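Local coordinates for beta-alanyl-CoA:ammonia lyase 2 (Clostridium propionicum, PDB 4MTU) that catalyses the elimination of ammonia from beta-alanyl-CoA, giving acryloyl-CoA, and belongs to the hot dog fold superfamily, at the interface of chains A and B. Sequence-based numbering; all coordinates share one arbitrary frame. Chains: chain A/B, Beta-alanyl-CoA:ammonia lyase 2.

The interface of chains A and B. Residues chain A 42-43, 46-48, 130, 133-134; chain B 93, 95-96, 104-108.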
loop_
_atom_site.group_PDB
_atom_site.type_symbol
_atom_site.label_atom_id
_atom_site.label_comp_id
_atom_site.label_asym_id
_atom_site.label_seq_id
_atom_site.Cartn_x
_atom_site.Cartn_y
_atom_site.Cartn_z
ATOM N N VAL A 42 -0.383 -11.556 22.955
ATOM C CA VAL A 42 0.505 -12.685 22.722
ATOM C C VAL A 42 1.270 -13.010 24.001
ATOM O O VAL A 42 1.403 -14.173 24.409
ATOM C CB VAL A 42 1.471 -12.390 21.531
ATOM C CG1 VAL A 42 2.530 -13.500 21.429
ATOM C CG2 VAL A 42 0.667 -12.244 20.234
ATOM N N TYR A 43 1.812 -11.973 24.623
ATOM C CA TYR A 43 2.613 -12.187 25.827
ATOM C C TYR A 43 1.821 -12.643 27.055
ATOM O O TYR A 43 2.302 -13.444 27.836
ATOM C CB TYR A 43 3.414 -10.924 26.167
ATOM C CG TYR A 43 4.429 -10.528 25.137
ATOM C CD1 TYR A 43 4.986 -11.419 24.227
ATOM C CD2 TYR A 43 4.865 -9.201 25.047
ATOM C CE1 TYR A 43 5.902 -11.040 23.281
ATOM C CE2 TYR A 43 5.784 -8.833 24.103
ATOM C CZ TYR A 43 6.317 -9.724 23.218
ATOM O OH TYR A 43 7.211 -9.346 22.246
ATOM N N GLY A 46 -0.930 -15.825 24.898
ATOM C CA GLY A 46 -0.575 -16.689 23.801
ATOM C C GLY A 46 -1.550 -16.746 22.637
ATOM O O GLY A 46 -1.585 -17.766 21.922
ATOM N N ASP A 47 -2.277 -15.662 22.396
ATOM C CA ASP A 47 -3.242 -15.581 21.303
ATOM C C ASP A 47 -3.211 -14.150 20.751
ATOM O O ASP A 47 -3.008 -13.221 21.542
ATOM C CB ASP A 47 -4.624 -15.943 21.807
ATOM C CG ASP A 47 -5.615 -16.184 20.693
ATOM O OD1 ASP A 47 -6.258 -15.198 20.218
ATOM O OD2 ASP A 47 -5.773 -17.349 20.251
ATOM N N ILE A 48 -3.437 -13.995 19.480
ATOM C CA ILE A 48 -3.411 -12.637 18.909
ATOM C C ILE A 48 -4.602 -11.795 19.362
ATOM O O ILE A 48 -4.491 -10.563 19.290
ATOM C CB ILE A 48 -3.320 -12.634 17.384
ATOM C CG1 ILE A 48 -4.479 -13.403 16.694
ATOM C CG2 ILE A 48 -1.949 -13.131 16.959
ATOM C CD1 ILE A 48 -4.574 -13.130 15.192
ATOM N N ARG A 130 -3.814 -19.345 26.794
ATOM C CA ARG A 130 -2.737 -20.335 26.929
ATOM C C ARG A 130 -1.776 -20.038 28.032
ATOM O O ARG A 130 -0.786 -20.744 28.205
ATOM C CB ARG A 130 -2.012 -20.566 25.591
ATOM C CG ARG A 130 -2.969 -20.935 24.470
ATOM C CD ARG A 130 -2.315 -21.482 23.233
ATOM N NE ARG A 130 -1.252 -20.564 22.752
ATOM C CZ ARG A 130 0.006 -20.836 22.619
ATOM N NH1 ARG A 130 0.540 -22.035 22.808
ATOM N NH2 ARG A 130 0.861 -19.875 22.211
ATOM N N GLN A 133 3.398 -16.051 27.926
ATOM C CA GLN A 133 4.344 -16.502 26.968
ATOM C C GLN A 133 5.706 -15.835 27.055
ATOM O O GLN A 133 6.640 -16.197 26.353
ATOM C CB GLN A 133 3.829 -16.324 25.519
ATOM C CG GLN A 133 2.495 -17.026 25.296
ATOM C CD GLN A 133 2.577 -18.534 25.358
ATOM O OE1 GLN A 133 3.460 -19.142 24.752
ATOM N NE2 GLN A 133 1.653 -19.109 26.112
ATOM N N GLU A 134 5.804 -14.767 27.830
ATOM C CA GLU A 134 6.962 -13.872 27.926
ATOM C C GLU A 134 7.205 -13.677 29.433
ATOM O O GLU A 134 6.240 -13.491 30.202
ATOM C CB GLU A 134 6.761 -12.609 27.159
ATOM C CG GLU A 134 8.017 -11.835 26.815
ATOM C CD GLU A 134 8.520 -10.902 27.898
ATOM O OE1 GLU A 134 7.818 -10.643 28.891
ATOM O OE2 GLU A 134 9.658 -10.350 27.710
ATOM N N ALA B 93 8.485 -12.174 18.543
ATOM C CA ALA B 93 7.227 -12.918 18.756
ATOM C C ALA B 93 6.799 -13.421 17.383
ATOM O O ALA B 93 7.254 -12.882 16.354
ATOM C CB ALA B 93 6.172 -12.090 19.421
ATOM N N MET B 95 3.550 -16.147 15.197
ATOM C CA MET B 95 2.494 -17.127 15.221
ATOM C C MET B 95 3.070 -18.523 15.482
ATOM O O MET B 95 4.167 -18.834 15.015
ATOM C CB MET B 95 1.753 -17.197 13.873
ATOM C CG MET B 95 1.160 -15.866 13.407
ATOM S SD MET B 95 -0.008 -15.077 14.525
ATOM C CE MET B 95 -1.345 -16.248 14.625
ATOM N N VAL B 96 2.331 -19.366 16.171
ATOM C CA VAL B 96 2.784 -20.771 16.405
ATOM C C VAL B 96 2.772 -21.579 15.102
ATOM O O VAL B 96 3.712 -22.354 14.902
ATOM C CB VAL B 96 1.936 -21.412 17.479
ATOM C CG1 VAL B 96 2.287 -22.891 17.632
ATOM C CG2 VAL B 96 2.215 -20.723 18.839
ATOM N N THR B 104 -4.912 -19.042 15.812
ATOM C CA THR B 104 -4.632 -17.723 16.372
ATOM C C THR B 104 -3.553 -17.767 17.466
ATOM O O THR B 104 -3.254 -16.722 18.062
ATOM C CB THR B 104 -5.909 -17.063 16.891
ATOM O OG1 THR B 104 -6.547 -17.947 17.848
ATOM C CG2 THR B 104 -6.879 -16.710 15.766
ATOM N N ARG B 105 -2.968 -18.940 17.726
ATOM C CA ARG B 105 -1.951 -19.041 18.751
ATOM C C ARG B 105 -0.685 -18.321 18.338
ATOM O O ARG B 105 -0.245 -18.412 17.185
ATOM C CB ARG B 105 -1.616 -20.512 19.032
ATOM C CG ARG B 105 -2.756 -21.324 19.571
ATOM C CD ARG B 105 -2.357 -22.786 19.810
ATOM N NE ARG B 105 -1.985 -23.407 18.549
ATOM C CZ ARG B 105 -1.091 -24.393 18.388
ATOM N NH1 ARG B 105 -0.426 -24.922 19.414
ATOM N NH2 ARG B 105 -0.807 -24.838 17.172
ATOM N N ALA B 106 -0.049 -17.666 19.307
ATOM C CA ALA B 106 1.196 -16.941 19.056
ATOM C C ALA B 106 2.012 -16.962 20.334
ATOM O O ALA B 106 1.472 -17.202 21.441
ATOM C CB ALA B 106 0.914 -15.505 18.584
ATOM N N THR B 107 3.312 -16.747 20.235
ATOM C CA THR B 107 4.194 -16.807 21.366
ATOM C C THR B 107 5.347 -15.829 21.187
ATOM O O THR B 107 5.555 -15.268 20.141
ATOM C CB THR B 107 4.668 -18.243 21.608
ATOM O OG1 THR B 107 5.279 -18.323 22.902
ATOM C CG2 THR B 107 5.632 -18.711 20.566
ATOM N N ALA B 108 6.094 -15.635 22.273
ATOM C CA ALA B 108 7.291 -14.863 22.260
ATOM C C ALA B 108 8.439 -15.657 21.738
ATOM O O ALA B 108 8.424 -16.900 21.789
ATOM C CB ALA B 108 7.580 -14.326 23.658
HETATM O O HOH W 1 -0.669 -24.726 22.232
#
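Just past the C-terminal end of the central hot dog helix, 27-45, chain A forms an antiparallel beta bridge with chain B, pairing A:Asp47 with B:Arg105. The carbonyl oxygen of A:Gly46 is the polar hub. A:Gly46 O accepts a hydrogen bond from B:Ala106 N at 3.0 Å, from above the carbonyl plane, while A:Arg130, bent at chi3 (-53°), grips it side-on through NE and NH2. A:Arg130 NH2 also donates across to B:Ala106 O at 2.8 Å, and both oxygens lie in the guanidinium plane, which fixes its rotation. CB of B:Arg105 lies over one face of this guanidinium, towards the rim. The two arginine side chains cross at about a right angle, their guanidinium planes turned 79° apart, and a water links the two NH1 atoms; its oxygen may soften the repulsion between like charges. On one flank, the hydroxyl OG1 of B:Thr104 donates to the syn lone pair of the A:Asp47 carboxylate oxygen OD2 at 2.6 Å, and A:Ile48 N meets B:Thr104 O nearly along the C=O axis. On the other, B:Thr107 OG1, anti to its backbone N (chi1 -167°), donates in plane to the amide oxygen OE1 of A:Gln133 at 2.7 Å. On the helix side, A:Val42 CG2 packs on B:Ala106 CB at 3.7 Å, and the A:Tyr43 ring atom CE1 touches B:Ala108 CB. The patch thus docks the helix end and C-terminal loop of chain A onto strand 106-109 of chain B, and two-fold symmetry repeats it with the chains exchanged.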